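Local coordinates for protein antisigma-factor antagonist, STAS (PDB 3OIZ) that forms the STAS domain of a membrane protein related to SulP-type sulfate transporters, where it probably has a regulatory role, at residues S9-D14 with E42-V47; A29-F34 with V62-M67; A36-R41 with D66-K71; V47-S52 with L70-E75. One frame throughout, in Å; residues are numbered along the deposited sequence.

Overall arrangement
Contact 1 joins the end of strand 5-11 to the stretch leading into strand 46-51. The loop it closes holds strand 17-23 and the short helix 31-36. Contact 2 starts inside that loop, on helix 31-36, and closes beyond it on helix 59-74, so the two contacts cross. Contact 3 starts just before 42-47, crosses contact 1 likewise, and ends on the same helix as contact 2, sharing Asp66 and Met67 with it. Contact 4 opens at Val47, where contact 1 ends, and ties strand 46-51 to the last turns of helix 59-74. Helix 59-74 thus meets helix 31-36, the following loop and the four-stranded sheet. The centres of contacts 3 and 4 lie about 6 Å apart.

Contact 1 of 4, residues S9-D14 with E42-V47; sequences SELSKD and EALDRV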
loop_
_atom_site.group_PDB
_atom_site.type_symbol
_atom_site.label_atom_id
_atom_site.label_comp_id
_atom_site.label_asym_id
_atom_site.label_seq_id
_atom_site.Cartn_x
_atom_site.Cartn_y
_atom_site.Cartn_z
ATOM N N SER A 9 8.299 3.302 4.862
ATOM C CA SER A 9 8.122 4.396 3.890
ATOM C C SER A 9 9.335 5.325 3.874
ATOM O O SER A 9 10.205 5.265 4.781
ATOM C CB SER A 9 6.812 5.166 4.143
ATOM O OG SER A 9 6.914 5.961 5.324
ATOM N N GLU A 10 9.427 6.161 2.838
ATOM C CA GLU A 10 10.511 7.133 2.729
ATOM C C GLU A 10 9.924 8.367 2.103
ATOM O O GLU A 10 9.219 8.277 1.104
ATOM C CB GLU A 10 11.666 6.600 1.869
ATOM C CG GLU A 10 12.464 5.499 2.543
ATOM C CD GLU A 10 13.539 4.877 1.662
ATOM O OE1 GLU A 10 14.290 4.007 2.157
ATOM O OE2 GLU A 10 13.620 5.228 0.471
ATOM N N LEU A 11 10.190 9.519 2.714
ATOM C CA LEU A 11 9.688 10.798 2.206
ATOM C C LEU A 11 10.776 11.457 1.380
ATOM O O LEU A 11 11.963 11.421 1.766
ATOM C CB LEU A 11 9.331 11.667 3.404
ATOM C CG LEU A 11 8.719 13.036 3.197
ATOM C CD1 LEU A 11 7.301 12.963 2.673
ATOM C CD2 LEU A 11 8.802 13.839 4.513
ATOM N N SER A 12 10.384 12.055 0.250
ATOM C CA SER A 12 11.324 12.831 -0.587
ATOM C C SER A 12 11.924 14.018 0.159
ATOM O O SER A 12 11.365 14.511 1.152
ATOM C CB SER A 12 10.616 13.315 -1.865
ATOM O OG SER A 12 9.591 14.227 -1.520
ATOM N N LYS A 13 13.062 14.497 -0.321
ATOM C CA LYS A 13 13.702 15.624 0.334
ATOM C C LYS A 13 12.800 16.864 0.387
ATOM O O LYS A 13 12.864 17.623 1.360
ATOM C CB LYS A 13 15.026 15.972 -0.333
ATOM C CG LYS A 13 16.115 14.922 -0.128
ATOM C CD LYS A 13 17.425 15.437 -0.702
ATOM C CE LYS A 13 18.543 14.458 -0.422
ATOM N NZ LYS A 13 18.708 14.189 1.055
ATOM N N ASP A 14 11.950 17.071 -0.631
ATOM C CA ASP A 14 11.056 18.220 -0.584
ATOM C C ASP A 14 9.783 18.018 0.216
ATOM O O ASP A 14 8.983 18.956 0.339
ATOM C CB ASP A 14 10.724 18.753 -1.985
ATOM C CG ASP A 14 10.000 17.753 -2.860
ATOM O OD1 ASP A 14 9.544 16.683 -2.387
ATOM O OD2 ASP A 14 9.854 18.077 -4.064
ATOM N N GLU A 42 -1.499 13.043 5.476
ATOM C CA GLU A 42 -0.267 13.794 5.200
ATOM C C GLU A 42 -0.449 14.663 3.943
ATOM O O GLU A 42 -1.069 14.227 2.956
ATOM C CB GLU A 42 0.896 12.815 5.018
ATOM C CG GLU A 42 2.265 13.498 5.002
ATOM C CD GLU A 42 3.419 12.521 4.944
ATOM O OE1 GLU A 42 3.186 11.312 4.700
ATOM O OE2 GLU A 42 4.565 12.968 5.175
ATOM N N ALA A 43 0.059 15.891 4.001
ATOM C CA ALA A 43 0.070 16.778 2.853
ATOM C C ALA A 43 1.113 16.296 1.833
ATOM O O ALA A 43 2.304 16.571 2.003
ATOM C CB ALA A 43 0.421 18.185 3.313
ATOM N N LEU A 44 0.651 15.627 0.775
ATOM C CA LEU A 44 1.538 15.042 -0.237
ATOM C C LEU A 44 1.053 15.398 -1.642
ATOM O O LEU A 44 -0.144 15.479 -1.887
ATOM C CB LEU A 44 1.625 13.521 -0.107
ATOM C CG LEU A 44 2.291 13.003 1.171
ATOM C CD1 LEU A 44 2.180 11.481 1.283
ATOM C CD2 LEU A 44 3.760 13.450 1.211
ATOM N N ASP A 45 1.971 15.581 -2.571
ATOM C CA ASP A 45 1.568 15.674 -3.985
ATOM C C ASP A 45 1.479 14.290 -4.618
ATOM O O ASP A 45 0.649 14.057 -5.485
ATOM C CB ASP A 45 2.552 16.521 -4.752
ATOM C CG ASP A 45 2.488 17.988 -4.360
ATOM O OD1 ASP A 45 1.464 18.464 -3.802
ATOM O OD2 ASP A 45 3.486 18.657 -4.606
ATOM N N ARG A 46 2.344 13.371 -4.190
ATOM C CA ARG A 46 2.429 12.042 -4.828
ATOM C C ARG A 46 2.637 10.978 -3.786
ATOM O O ARG A 46 3.324 11.198 -2.798
ATOM C CB ARG A 46 3.578 11.990 -5.836
ATOM C CG ARG A 46 3.358 12.886 -7.033
ATOM C CD ARG A 46 4.581 12.932 -7.990
ATOM N NE ARG A 46 5.853 13.200 -7.308
ATOM C CZ ARG A 46 6.262 14.401 -6.915
ATOM N NH1 ARG A 46 5.506 15.482 -7.136
ATOM N NH2 ARG A 46 7.440 14.529 -6.322
ATOM N N VAL A 47 2.037 9.812 -4.025
ATOM C CA VAL A 47 2.265 8.654 -3.199
ATOM C C VAL A 47 2.562 7.502 -4.139
ATOM O O VAL A 47 1.852 7.301 -5.135
ATOM C CB VAL A 47 1.029 8.328 -2.305
ATOM C CG1 VAL A 47 1.207 6.984 -1.597
ATOM C CG2 VAL A 47 0.811 9.446 -1.298
#
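Glu42 and Leu11 begin this small contact. The Glu42 chain runs extended from a CG placed opposite the backbone N (chi1 -169°), and this carries the carboxylate out to the leucine. Its OE2 lies 3.7 Å from Leu11 CD1. A methyl can give this oxygen only van der Waals contact; the carboxylate's charge is answered by Arg18, which forms a salt bridge with Glu42 OE1. The chain then turns through Ala43 to Leu44, a buried residue. One of its methyls, CD2, packs against the same leucine methyl, with Leu44 CD2 and Leu11 CD1 3.9 Å apart. A single branch of Leu11 therefore serves both partners, touching a carboxylate oxygen and a methyl group. Further on, Asp45 and Arg46 carry charges that look to strand 17-23 and its preceding turn: Asp45 forms a salt bridge with Arg16, and Arg46 NE with Glu17. Arg46 NH2 also lies 4.8 Å from Asp14 OD2, too far for a bond, though the opposite charges would probably favour each other. On the facing segment, Ser12 OG donates to Asp14 OD1 at 2.6 Å, nearly in line with the C-O bond, and this ties the turn after strand 5-11. In the mixed sheet, strand 17-23 lies between strands 5-11 and 46-51. Leu11, at the end of strand 5-11, and Leu44, in the loop leading into strand 46-51, meet beside Arg18 of strand 17-23, at one end of the sheet.

Contact 2 of 4, residues A29-F34 with V62-M67; sequences ASVEDF and VQALDM
Val31 and Ala64 meet where helices 31-36 and 59-74 come closest in these segments, their CA atoms 6.3 Å apart. Both valine methyls are turned to the alanine. Val31 CG1 lies 3.8 Å from Ala64 CB and Val31 CG2 lies 3.9 Å from the same atom, so the single methyl is met by both arms of the valine fork. Phe34, one turn further along, reaches across beside this pair. Its chi1 of 172° swings CG away from the backbone N and sends the ring out to the second helix. The ring comes up to Ala64 O with an edge: Phe34 CE2 is 3.7 Å from that oxygen, which lies near the ring plane. At the far end of the ring, Phe34 CZ meets Leu65 CD1 at 4.0 Å, the ring and the leucine chain passing at a slant. Ala64 CB also touches the ring, at 4.0 Å from Phe34 CD2. Outside the two segments, the ring of Phe38 packs edge-to-face with Phe34, and Phe5 of strand 5-11 touches it too. Were Phe34 replaced by an alanine, a gap would probably open between the two helices, and Leu65 CD1 would lose its aromatic neighbour. The contact is wholly apolar between side chains and mostly buried, so shape and water exclusion hold these helices together rather than directed polar bonds.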
loop_
_atom_site.group_PDB
_atom_site.type_symbol
_atom_site.label_atom_id
_atom_site.label_comp_id
_atom_site.label_asym_id
_atom_site.label_seq_id
_atom_site.Cartn_x
_atom_site.Cartn_y
_atom_site.Cartn_z
ATOM N N ALA A 29 -7.434 -11.466 6.630
ATOM C CA ALA A 29 -7.350 -11.357 8.053
ATOM C C ALA A 29 -6.532 -10.163 8.557
ATOM O O ALA A 29 -6.726 -9.730 9.719
ATOM C CB ALA A 29 -6.873 -12.666 8.659
ATOM N N SER A 30 -5.640 -9.626 7.726
ATOM C CA SER A 30 -4.797 -8.503 8.152
ATOM C C SER A 30 -5.136 -7.176 7.469
ATOM O O SER A 30 -4.339 -6.231 7.492
ATOM C CB SER A 30 -3.334 -8.836 7.927
ATOM O OG SER A 30 -3.102 -9.108 6.567
ATOM N N VAL A 31 -6.326 -7.089 6.886
ATOM C CA VAL A 31 -6.713 -5.876 6.161
ATOM C C VAL A 31 -6.659 -4.637 7.079
ATOM O O VAL A 31 -6.125 -3.588 6.681
ATOM C CB VAL A 31 -8.120 -6.039 5.526
ATOM C CG1 VAL A 31 -8.753 -4.686 5.245
ATOM C CG2 VAL A 31 -8.004 -6.866 4.254
ATOM N N GLU A 32 -7.169 -4.755 8.307
ATOM C CA GLU A 32 -7.179 -3.575 9.188
ATOM C C GLU A 32 -5.753 -3.132 9.543
ATOM O O GLU A 32 -5.461 -1.946 9.557
ATOM C CB GLU A 32 -8.016 -3.824 10.445
ATOM C CG GLU A 32 -9.541 -3.942 10.189
ATOM C CD GLU A 32 -10.318 -4.373 11.457
ATOM O OE1 GLU A 32 -9.878 -4.045 12.598
ATOM O OE2 GLU A 32 -11.378 -5.046 11.315
ATOM N N ASP A 33 -4.859 -4.093 9.767
ATOM C CA ASP A 33 -3.458 -3.772 10.029
ATOM C C ASP A 33 -2.820 -3.115 8.828
ATOM O O ASP A 33 -2.034 -2.157 8.971
ATOM C CB ASP A 33 -2.686 -5.049 10.390
ATOM C CG ASP A 33 -3.382 -5.852 11.465
ATOM O OD1 ASP A 33 -2.967 -5.695 12.613
ATOM O OD2 ASP A 33 -4.357 -6.633 11.179
ATOM N N PHE A 34 -3.143 -3.627 7.633
ATOM C CA PHE A 34 -2.620 -3.041 6.400
ATOM C C PHE A 34 -3.060 -1.562 6.276
ATOM O O PHE A 34 -2.241 -0.670 5.980
ATOM C CB PHE A 34 -3.086 -3.900 5.216
ATOM C CG PHE A 34 -2.772 -3.312 3.889
ATOM C CD1 PHE A 34 -1.515 -3.507 3.298
ATOM C CD2 PHE A 34 -3.746 -2.593 3.198
ATOM C CE1 PHE A 34 -1.218 -2.930 2.022
ATOM C CE2 PHE A 34 -3.475 -2.045 1.943
ATOM C CZ PHE A 34 -2.221 -2.215 1.339
ATOM N N VAL A 62 -6.809 -7.342 -2.207
ATOM C CA VAL A 62 -6.789 -6.427 -3.393
ATOM C C VAL A 62 -7.659 -5.173 -3.123
ATOM O O VAL A 62 -7.243 -4.022 -3.379
ATOM C CB VAL A 62 -7.346 -7.105 -4.669
ATOM C CG1 VAL A 62 -7.366 -6.103 -5.808
ATOM C CG2 VAL A 62 -6.484 -8.310 -5.046
ATOM N N GLN A 63 -8.878 -5.412 -2.617
ATOM C CA GLN A 63 -9.816 -4.284 -2.368
ATOM C C GLN A 63 -9.251 -3.345 -1.310
ATOM O O GLN A 63 -9.498 -2.125 -1.386
ATOM C CB GLN A 63 -11.154 -4.864 -1.925
ATOM C CG GLN A 63 -11.897 -5.482 -3.111
ATOM C CD GLN A 63 -13.172 -6.163 -2.656
ATOM O OE1 GLN A 63 -13.238 -6.733 -1.556
ATOM N NE2 GLN A 63 -14.208 -6.088 -3.474
ATOM N N ALA A 64 -8.489 -3.886 -0.343
ATOM C CA ALA A 64 -7.854 -3.048 0.680
ATOM C C ALA A 64 -6.785 -2.164 0.053
ATOM O O ALA A 64 -6.692 -0.947 0.365
ATOM C CB ALA A 64 -7.267 -3.924 1.830
ATOM N N LEU A 65 -5.975 -2.740 -0.833
ATOM C CA LEU A 65 -4.989 -1.909 -1.550
ATOM C C LEU A 65 -5.713 -0.810 -2.347
ATOM O O LEU A 65 -5.305 0.381 -2.341
ATOM C CB LEU A 65 -4.144 -2.815 -2.465
ATOM C CG LEU A 65 -3.122 -2.121 -3.381
ATOM C CD1 LEU A 65 -2.098 -1.291 -2.596
ATOM C CD2 LEU A 65 -2.428 -3.244 -4.231
ATOM N N ASP A 66 -6.787 -1.207 -3.030
ATOM C CA ASP A 66 -7.550 -0.247 -3.859
ATOM C C ASP A 66 -8.091 0.873 -2.959
ATOM O O ASP A 66 -8.118 2.056 -3.358
ATOM C CB ASP A 66 -8.714 -0.937 -4.546
ATOM C CG ASP A 66 -8.283 -1.870 -5.681
ATOM O OD1 ASP A 66 -7.095 -1.840 -6.105
ATOM O OD2 ASP A 66 -9.171 -2.657 -6.136
HETATM N N MSE A 67 -8.564 0.501 -1.769
HETATM C CA MSE A 67 -9.085 1.487 -0.827
HETATM C C MSE A 67 -7.990 2.442 -0.338
HETATM O O MSE A 67 -8.247 3.652 -0.188
HETATM C CB MSE A 67 -9.806 0.799 0.351
HETATM C CG MSE A 67 -10.464 1.769 1.336
HETATM SE SE MSE A 67 -11.860 2.832 0.502
HETATM C CE MSE A 67 -13.240 1.485 0.588
#

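Contact 3 of 4, residues A36-R41 with D66-K71; sequences AAFDFR and DMAVLK
Phe40 and Lys71 bring the two backbones to 6.5 Å between their CA atoms, while the CA atoms of Phe38 and Ala68 are 7.7 Å apart. The Phe40 ring is the centre of the contact. The aliphatic part of Lys71 lies over one face of it in a CH-pi contact, with CE 3.8 Å from the ring centroid and 26° off its normal. The lysine chain bends at chi3 (63°) and again at chi4; the first bend folds CE back over the ring, which CB also meets. Phe38 CB lies over the opposite face, also toward the rim, so the ring has a neighbour on each side. On one flank, Phe40 CE1 comes within 3.5 Å of Ala68 O, at a slant to the ring, and 4.0 Å of Ala68 CB. Phe38 adds a lighter touch, its CE2 4.3 Å from Ala68 CB. With a serine at Phe40, the Lys71 chain would probably lose the surface it lies on and be freer to turn. Between the two phenylalanines, Asp39 OD1 accepts from Arg41 N at 3.2 Å, an Asx turn. This loop links helix 31-36 to strand 46-51. It lies alongside helix 59-74, with Met35 touching both Phe40 and Lys71, Phe72 meeting the Phe40 ring, and Phe38 reaching Tyr20 and Ile49 of the sheet.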
loop_
_atom_site.group_PDB
_atom_site.type_symbol
_atom_site.label_atom_id
_atom_site.label_comp_id
_atom_site.label_asym_id
_atom_site.label_seq_id
_atom_site.Cartn_x
_atom_site.Cartn_y
_atom_site.Cartn_z
ATOM N N ALA A 36 -3.897 0.514 8.596
ATOM C CA ALA A 36 -3.316 1.310 9.653
ATOM C C ALA A 36 -1.874 1.685 9.372
ATOM O O ALA A 36 -1.312 2.561 10.076
ATOM C CB ALA A 36 -3.393 0.558 10.933
ATOM N N ALA A 37 -1.273 1.023 8.376
ATOM C CA ALA A 37 0.112 1.337 7.990
ATOM C C ALA A 37 0.283 2.700 7.298
ATOM O O ALA A 37 1.400 3.240 7.242
ATOM C CB ALA A 37 0.697 0.242 7.139
ATOM N N PHE A 38 -0.796 3.263 6.773
ATOM C CA PHE A 38 -0.684 4.466 5.923
ATOM C C PHE A 38 -1.163 5.730 6.661
ATOM O O PHE A 38 -2.137 5.701 7.421
ATOM C CB PHE A 38 -1.501 4.268 4.628
ATOM C CG PHE A 38 -1.063 3.083 3.835
ATOM C CD1 PHE A 38 -0.010 3.198 2.929
ATOM C CD2 PHE A 38 -1.702 1.851 3.976
ATOM C CE1 PHE A 38 0.430 2.084 2.183
ATOM C CE2 PHE A 38 -1.272 0.720 3.248
ATOM C CZ PHE A 38 -0.215 0.828 2.344
ATOM N N ASP A 39 -0.495 6.844 6.419
ATOM C CA ASP A 39 -0.948 8.122 6.955
ATOM C C ASP A 39 -1.655 8.874 5.829
ATOM O O ASP A 39 -1.019 9.604 5.040
ATOM C CB ASP A 39 0.256 8.934 7.434
ATOM C CG ASP A 39 -0.134 10.323 7.952
ATOM O OD1 ASP A 39 -1.359 10.638 8.002
ATOM O OD2 ASP A 39 0.792 11.120 8.292
ATOM N N PHE A 40 -2.970 8.703 5.751
ATOM C CA PHE A 40 -3.745 9.260 4.652
ATOM C C PHE A 40 -3.856 10.783 4.735
ATOM O O PHE A 40 -4.123 11.443 3.723
ATOM C CB PHE A 40 -5.133 8.599 4.598
ATOM C CG PHE A 40 -5.078 7.117 4.339
ATOM C CD1 PHE A 40 -4.605 6.604 3.122
ATOM C CD2 PHE A 40 -5.456 6.224 5.330
ATOM C CE1 PHE A 40 -4.526 5.223 2.903
ATOM C CE2 PHE A 40 -5.402 4.850 5.113
ATOM C CZ PHE A 40 -4.937 4.346 3.902
ATOM N N ARG A 41 -3.614 11.351 5.907
ATOM C CA ARG A 41 -3.849 12.795 6.084
ATOM C C ARG A 41 -2.645 13.668 5.777
ATOM O O ARG A 41 -2.773 14.890 5.743
ATOM C CB ARG A 41 -4.414 13.103 7.480
ATOM C CG ARG A 41 -5.765 12.400 7.740
ATOM C CD ARG A 41 -6.566 12.995 8.916
ATOM N NE ARG A 41 -5.816 13.218 10.167
ATOM C CZ ARG A 41 -4.902 12.400 10.707
ATOM N NH1 ARG A 41 -4.577 11.233 10.140
ATOM N NH2 ARG A 41 -4.300 12.756 11.839
ATOM N N ASP A 66 -6.787 -1.207 -3.030
ATOM C CA ASP A 66 -7.550 -0.247 -3.859
ATOM C C ASP A 66 -8.091 0.873 -2.959
ATOM O O ASP A 66 -8.118 2.056 -3.358
ATOM C CB ASP A 66 -8.714 -0.937 -4.546
ATOM C CG ASP A 66 -8.283 -1.870 -5.681
ATOM O OD1 ASP A 66 -7.095 -1.840 -6.105
ATOM O OD2 ASP A 66 -9.171 -2.657 -6.136
HETATM N N MSE A 67 -8.564 0.501 -1.769
HETATM C CA MSE A 67 -9.085 1.487 -0.827
HETATM C C MSE A 67 -7.990 2.442 -0.338
HETATM O O MSE A 67 -8.247 3.652 -0.188
HETATM C CB MSE A 67 -9.806 0.799 0.351
HETATM C CG MSE A 67 -10.464 1.769 1.336
HETATM SE SE MSE A 67 -11.860 2.832 0.502
HETATM C CE MSE A 67 -13.240 1.485 0.588
ATOM N N ALA A 68 -6.780 1.911 -0.083
ATOM C CA ALA A 68 -5.684 2.760 0.372
ATOM C C ALA A 68 -5.382 3.762 -0.759
ATOM O O ALA A 68 -5.206 4.978 -0.515
ATOM C CB ALA A 68 -4.458 1.936 0.675
ATOM N N VAL A 69 -5.308 3.254 -1.996
ATOM C CA VAL A 69 -5.115 4.130 -3.154
ATOM C C VAL A 69 -6.201 5.217 -3.240
ATOM O O VAL A 69 -5.883 6.433 -3.387
ATOM C CB VAL A 69 -5.065 3.319 -4.462
ATOM C CG1 VAL A 69 -5.120 4.285 -5.685
ATOM C CG2 VAL A 69 -3.757 2.439 -4.494
ATOM N N LEU A 70 -7.463 4.795 -3.152
ATOM C CA LEU A 70 -8.566 5.742 -3.231
ATOM C C LEU A 70 -8.467 6.810 -2.132
ATOM O O LEU A 70 -8.661 8.002 -2.415
ATOM C CB LEU A 70 -9.910 5.001 -3.114
ATOM C CG LEU A 70 -11.167 5.870 -3.215
ATOM C CD1 LEU A 70 -11.140 6.689 -4.521
ATOM C CD2 LEU A 70 -12.381 4.989 -3.185
ATOM N N LYS A 71 -8.138 6.386 -0.896
ATOM C CA LYS A 71 -8.046 7.335 0.220
ATOM C C LYS A 71 -6.951 8.376 0.055
ATOM O O LYS A 71 -7.179 9.576 0.375
ATOM C CB LYS A 71 -7.910 6.613 1.567
ATOM C CG LYS A 71 -9.244 5.938 1.973
ATOM C CD LYS A 71 -9.126 5.067 3.218
ATOM C CE LYS A 71 -8.743 5.865 4.407
ATOM N NZ LYS A 71 -9.895 6.004 5.331
#

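Contact 4 of 4, residues V47-S52 with L70-E75; sequences VVIDVS and LKFRRE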
loop_
_atom_site.group_PDB
_atom_site.type_symbol
_atom_site.label_atom_id
_atom_site.label_comp_id
_atom_site.label_asym_id
_atom_site.label_seq_id
_atom_site.Cartn_x
_atom_site.Cartn_y
_atom_site.Cartn_z
ATOM N N VAL A 47 2.037 9.812 -4.025
ATOM C CA VAL A 47 2.265 8.654 -3.199
ATOM C C VAL A 47 2.562 7.502 -4.139
ATOM O O VAL A 47 1.852 7.301 -5.135
ATOM C CB VAL A 47 1.029 8.328 -2.305
ATOM C CG1 VAL A 47 1.207 6.984 -1.597
ATOM C CG2 VAL A 47 0.811 9.446 -1.298
ATOM N N VAL A 48 3.584 6.725 -3.811
ATOM C CA VAL A 48 3.834 5.464 -4.509
ATOM C C VAL A 48 3.590 4.355 -3.491
ATOM O O VAL A 48 4.107 4.422 -2.370
ATOM C CB VAL A 48 5.283 5.401 -5.010
ATOM C CG1 VAL A 48 5.573 4.022 -5.653
ATOM C CG2 VAL A 48 5.547 6.560 -5.967
ATOM N N ILE A 49 2.823 3.332 -3.878
ATOM C CA ILE A 49 2.716 2.120 -3.034
ATOM C C ILE A 49 3.369 0.976 -3.786
ATOM O O ILE A 49 2.858 0.516 -4.822
ATOM C CB ILE A 49 1.264 1.801 -2.649
ATOM C CG1 ILE A 49 0.593 3.025 -1.974
ATOM C CG2 ILE A 49 1.191 0.554 -1.730
ATOM C CD1 ILE A 49 -0.867 2.747 -1.653
ATOM N N ASP A 50 4.504 0.522 -3.254
ATOM C CA ASP A 50 5.335 -0.464 -3.912
ATOM C C ASP A 50 4.996 -1.807 -3.293
ATOM O O ASP A 50 5.346 -2.067 -2.132
ATOM C CB ASP A 50 6.826 -0.114 -3.734
ATOM C CG ASP A 50 7.759 -1.081 -4.466
ATOM O OD1 ASP A 50 7.445 -2.273 -4.620
ATOM O OD2 ASP A 50 8.850 -0.634 -4.863
ATOM N N VAL A 51 4.324 -2.661 -4.059
ATOM C CA VAL A 51 3.986 -4.011 -3.573
ATOM C C VAL A 51 4.822 -5.123 -4.284
ATOM O O VAL A 51 4.484 -6.313 -4.212
ATOM C CB VAL A 51 2.452 -4.288 -3.709
ATOM C CG1 VAL A 51 1.676 -3.340 -2.789
ATOM C CG2 VAL A 51 1.980 -4.172 -5.192
ATOM N N SER A 52 5.930 -4.744 -4.903
ATOM C CA SER A 52 6.759 -5.696 -5.684
ATOM C C SER A 52 7.278 -6.833 -4.837
ATOM O O SER A 52 7.535 -7.924 -5.360
ATOM C CB SER A 52 7.944 -4.978 -6.345
ATOM O OG SER A 52 8.815 -4.413 -5.362
ATOM N N LEU A 70 -7.463 4.795 -3.152
ATOM C CA LEU A 70 -8.566 5.742 -3.231
ATOM C C LEU A 70 -8.467 6.810 -2.132
ATOM O O LEU A 70 -8.661 8.002 -2.415
ATOM C CB LEU A 70 -9.910 5.001 -3.114
ATOM C CG LEU A 70 -11.167 5.870 -3.215
ATOM C CD1 LEU A 70 -11.140 6.689 -4.521
ATOM C CD2 LEU A 70 -12.381 4.989 -3.185
ATOM N N LYS A 71 -8.138 6.386 -0.896
ATOM C CA LYS A 71 -8.046 7.335 0.220
ATOM C C LYS A 71 -6.951 8.376 0.055
ATOM O O LYS A 71 -7.179 9.576 0.375
ATOM C CB LYS A 71 -7.910 6.613 1.567
ATOM C CG LYS A 71 -9.244 5.938 1.973
ATOM C CD LYS A 71 -9.126 5.067 3.218
ATOM C CE LYS A 71 -8.743 5.865 4.407
ATOM N NZ LYS A 71 -9.895 6.004 5.331
ATOM N N PHE A 72 -5.781 7.951 -0.443
ATOM C CA PHE A 72 -4.733 8.923 -0.826
ATOM C C PHE A 72 -5.179 9.852 -1.927
ATOM O O PHE A 72 -4.940 11.070 -1.833
ATOM C CB PHE A 72 -3.435 8.229 -1.231
ATOM C CG PHE A 72 -2.606 7.781 -0.062
ATOM C CD1 PHE A 72 -2.096 8.715 0.856
ATOM C CD2 PHE A 72 -2.293 6.461 0.091
ATOM C CE1 PHE A 72 -1.279 8.296 1.914
ATOM C CE2 PHE A 72 -1.487 6.029 1.169
ATOM C CZ PHE A 72 -0.987 6.936 2.064
ATOM N N ARG A 73 -5.879 9.320 -2.931
ATOM C CA ARG A 73 -6.362 10.182 -4.026
ATOM C C ARG A 73 -7.365 11.215 -3.535
ATOM O O ARG A 73 -7.340 12.371 -3.961
ATOM C CB ARG A 73 -6.955 9.321 -5.158
ATOM C CG ARG A 73 -5.849 8.586 -5.949
ATOM C CD ARG A 73 -6.421 7.833 -7.149
ATOM N NE ARG A 73 -5.337 7.279 -7.955
ATOM C CZ ARG A 73 -5.390 6.107 -8.583
ATOM N NH1 ARG A 73 -6.494 5.341 -8.519
ATOM N NH2 ARG A 73 -4.320 5.680 -9.255
ATOM N N ARG A 74 -8.238 10.816 -2.617
ATOM C CA ARG A 74 -9.248 11.735 -2.092
ATOM C C ARG A 74 -8.649 12.809 -1.220
ATOM O O ARG A 74 -9.286 13.831 -0.992
ATOM C CB ARG A 74 -10.258 10.976 -1.263
ATOM C CG ARG A 74 -11.136 10.148 -2.101
ATOM C CD ARG A 74 -12.108 9.408 -1.282
ATOM N NE ARG A 74 -13.232 9.023 -2.125
ATOM C CZ ARG A 74 -14.051 8.013 -1.852
ATOM N NH1 ARG A 74 -13.855 7.278 -0.754
ATOM N NH2 ARG A 74 -15.051 7.730 -2.686
ATOM N N GLU A 75 -7.434 12.567 -0.739
ATOM C CA GLU A 75 -6.709 13.544 0.070
ATOM C C GLU A 75 -5.833 14.444 -0.816
ATOM O O GLU A 75 -5.134 15.334 -0.311
ATOM C CB GLU A 75 -5.924 12.845 1.186
ATOM C CG GLU A 75 -6.787 12.409 2.358
ATOM C CD GLU A 75 -7.173 13.584 3.287
ATOM O OE1 GLU A 75 -6.700 14.713 3.087
ATOM O OE2 GLU A 75 -7.932 13.386 4.244
#
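Val47 and Phe72 make the tight part of this buried contact. The valine sits over one face of the ring and spreads both methyls across it. Its CG1 lies 4.0 Å from the ring centroid, 14° off the normal, which makes a CH-pi contact. Val47 CG2 lies over the CD1 half of that same face, 3.7 Å from Phe72 CD1. Phe72 chi1 of -79° places CG beside the backbone N and points the ring at the sheet. The two side chains cross at about a right angle. Ile49, two residues along the strand, packs more loosely: its CD1 is 4.3 Å from Phe72 CD2. This isoleucine also lies against Leu65 and Val69 of the same helix. The arrangement belongs to a beta-alpha-beta unit, in which helix 59-74 links the neighbouring parallel strands 46-51 and 78-82 and packs on their face. A sheet with helices laid on it is the general plan of the STAS fold. Away from the ring, the contact thins out. Arg73, Arg74 and Glu75 are exposed and make no contact with the strand, although Arg73 NH2 bonds to Val79 O of the neighbouring strand. At the other end, Asp50 and Ser52 also stay away from the helix. There Asp50 OD1 accepts two bonds, from Ser52 OG at 2.6 Å and from Ser52 N at 2.9 Å. The second is an Asx turn at the corner where the chain leaves the sheet.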